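Rhamnosidase B (Bacillus sp., PDB 2OKX) hydrolyses terminal non-reducing alpha-L-rhamnose residues from rhamnosides, as a glycoside hydrolase of family 78. Local coordinates at residues R24-S29 with V92-F97. Sequence-based numbering, arbitrary orientation.
Sequences RCFRGS and VLVLHF
Phe26 shares a face of the sheet with Val92 and Val94 of the neighbouring antiparallel strand. Its CB lies 4.4 Å from CB of Val92, the residue with which it forms a hydrogen-bonded antiparallel pair. With chi1 at -67°, CG is anti to the carbonyl carbon and beside the backbone N. The CD1–CE1 side of the ring lies alongside Val94: CD1 is 3.9 Å from Val94 CG2 and a little further from Val92 O, which sits at the ring edge near its plane. CE1 is also 3.9 Å from Val94 CG2, approached obliquely. The beta-branched valines suit the extended backbone, and Val94 offers the ring a compact methyl. These strands are neighbours inside the seven-stranded antiparallel sheet of the N-terminal region; Leu111, from strand 110-117 of a second sheet, covers Phe26, Val92 and Val94, as in a beta-sandwich. An alanine in place of Phe26 would probably leave Val94 CG2 and Leu111 without their aromatic partner and open a gap between the sheets. The backbone register is fixed by two reciprocal pairs: Arg24 N gives a nearly straight bond to Val94 O (2.8 Å, 170°) and Arg24 O accepts from Val94 N, while Phe26 and Val92 exchange a second pair. Beyond its backbone, Arg24 sends its guanidinium away to Thr131 and Glu22. On the other face, Cys25 SG meets Leu93 CD1 at 4.2 Å, two apolar ends suited to a buried site where Trp163 and Trp173 also touch the Cys25 side chain.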
loop_
_atom_site.group_PDB
_atom_site.type_symbol
_atom_site.label_atom_id
_atom_site.label_comp_id
_atom_site.label_asym_id
_atom_site.label_seq_id
_atom_site.Cartn_x
_atom_site.Cartn_y
_atom_site.Cartn_z
ATOM N N ARG A 24 1.116 0.242 -23.569
ATOM C CA ARG A 24 0.802 0.603 -24.946
ATOM C C ARG A 24 0.647 2.104 -25.174
ATOM O O ARG A 24 0.019 2.803 -24.379
ATOM C CB ARG A 24 -0.473 -0.132 -25.369
ATOM C CG ARG A 24 -1.015 0.226 -26.742
ATOM C CD ARG A 24 -2.153 -0.720 -27.118
ATOM N NE ARG A 24 -1.662 -2.067 -27.393
ATOM C CZ ARG A 24 -1.031 -2.422 -28.509
ATOM N NH1 ARG A 24 -0.814 -1.531 -29.468
ATOM N NH2 ARG A 24 -0.609 -3.670 -28.665
ATOM N N CYS A 25 1.219 2.582 -26.277
ATOM C CA CYS A 25 1.172 3.993 -26.648
ATOM C C CYS A 25 0.037 4.305 -27.615
ATOM O O CYS A 25 -0.308 3.489 -28.470
ATOM C CB CYS A 25 2.486 4.409 -27.315
ATOM S SG CYS A 25 3.981 4.067 -26.369
ATOM N N PHE A 26 -0.533 5.499 -27.474
ATOM C CA PHE A 26 -1.604 5.957 -28.350
ATOM C C PHE A 26 -1.313 7.393 -28.773
ATOM O O PHE A 26 -0.811 8.192 -27.980
ATOM C CB PHE A 26 -2.964 5.903 -27.646
ATOM C CG PHE A 26 -3.435 4.510 -27.333
ATOM C CD1 PHE A 26 -3.050 3.877 -26.154
ATOM C CD2 PHE A 26 -4.256 3.827 -28.226
ATOM C CE1 PHE A 26 -3.476 2.583 -25.869
ATOM C CE2 PHE A 26 -4.689 2.533 -27.952
ATOM C CZ PHE A 26 -4.298 1.909 -26.771
ATOM N N ARG A 27 -1.618 7.710 -30.028
ATOM C CA ARG A 27 -1.407 9.049 -30.562
ATOM C C ARG A 27 -2.622 9.501 -31.359
ATOM O O ARG A 27 -3.176 8.745 -32.159
ATOM C CB ARG A 27 -0.167 9.095 -31.462
ATOM C CG ARG A 27 1.165 9.089 -30.716
ATOM C CD ARG A 27 2.333 9.021 -31.688
ATOM N NE ARG A 27 2.327 10.138 -32.629
ATOM C CZ ARG A 27 2.807 11.348 -32.364
ATOM N NH1 ARG A 27 3.342 11.611 -31.179
ATOM N NH2 ARG A 27 2.741 12.302 -33.284
ATOM N N GLY A 28 -3.034 10.739 -31.123
ATOM C CA GLY A 28 -4.171 11.298 -31.822
ATOM C C GLY A 28 -3.903 12.767 -32.077
ATOM O O GLY A 28 -3.384 13.465 -31.208
ATOM N N SER A 29 -4.240 13.239 -33.271
ATOM C CA SER A 29 -4.023 14.635 -33.610
ATOM C C SER A 29 -5.311 15.279 -34.079
ATOM O O SER A 29 -6.265 14.596 -34.450
ATOM C CB SER A 29 -2.961 14.760 -34.705
ATOM O OG SER A 29 -1.703 14.291 -34.252
ATOM N N VAL A 92 -0.808 9.193 -25.315
ATOM C CA VAL A 92 -1.109 8.527 -24.060
ATOM C C VAL A 92 -0.380 7.206 -23.912
ATOM O O VAL A 92 -0.236 6.448 -24.875
ATOM C CB VAL A 92 -2.619 8.233 -23.922
ATOM C CG1 VAL A 92 -2.906 7.645 -22.543
ATOM C CG2 VAL A 92 -3.435 9.496 -24.161
ATOM N N LEU A 93 0.090 6.945 -22.699
ATOM C CA LEU A 93 0.751 5.689 -22.386
ATOM C C LEU A 93 -0.238 4.981 -21.477
ATOM O O LEU A 93 -0.617 5.519 -20.438
ATOM C CB LEU A 93 2.059 5.912 -21.625
ATOM C CG LEU A 93 2.686 4.614 -21.097
ATOM C CD1 LEU A 93 3.188 3.784 -22.269
ATOM C CD2 LEU A 93 3.834 4.928 -20.146
ATOM N N VAL A 94 -0.685 3.796 -21.872
ATOM C CA VAL A 94 -1.625 3.059 -21.046
ATOM C C VAL A 94 -0.967 1.785 -20.540
ATOM O O VAL A 94 -0.408 1.009 -21.318
ATOM C CB VAL A 94 -2.914 2.693 -21.829
ATOM C CG1 VAL A 94 -3.830 1.839 -20.958
ATOM C CG2 VAL A 94 -3.641 3.960 -22.263
ATOM N N LEU A 95 -1.006 1.592 -19.226
ATOM C CA LEU A 95 -0.440 0.397 -18.617
ATOM C C LEU A 95 -1.607 -0.545 -18.359
ATOM O O LEU A 95 -2.545 -0.179 -17.655
ATOM C CB LEU A 95 0.231 0.717 -17.273
ATOM C CG LEU A 95 1.443 1.647 -17.174
ATOM C CD1 LEU A 95 1.016 3.095 -17.415
ATOM C CD2 LEU A 95 2.061 1.506 -15.787
ATOM N N HIS A 96 -1.584 -1.734 -18.952
ATOM C CA HIS A 96 -2.657 -2.687 -18.693
ATOM C C HIS A 96 -2.060 -3.861 -17.936
ATOM O O HIS A 96 -1.181 -4.547 -18.443
ATOM C CB HIS A 96 -3.305 -3.197 -19.978
ATOM C CG HIS A 96 -4.458 -4.112 -19.723
ATOM N ND1 HIS A 96 -5.664 -3.660 -19.229
ATOM C CD2 HIS A 96 -4.552 -5.462 -19.768
ATOM C CE1 HIS A 96 -6.446 -4.693 -18.974
ATOM N NE2 HIS A 96 -5.795 -5.798 -19.292
ATOM N N PHE A 97 -2.546 -4.092 -16.722
ATOM C CA PHE A 97 -2.021 -5.166 -15.891
ATOM C C PHE A 97 -2.374 -6.566 -16.385
ATOM O O PHE A 97 -1.526 -7.457 -16.384
ATOM C CB PHE A 97 -2.505 -5.001 -14.445
ATOM C CG PHE A 97 -2.133 -3.679 -13.821
ATOM C CD1 PHE A 97 -0.898 -3.090 -14.081
ATOM C CD2 PHE A 97 -3.007 -3.040 -12.945
ATOM C CE1 PHE A 97 -0.534 -1.880 -13.475
ATOM C CE2 PHE A 97 -2.655 -1.833 -12.335
ATOM C CZ PHE A 97 -1.416 -1.254 -12.600
#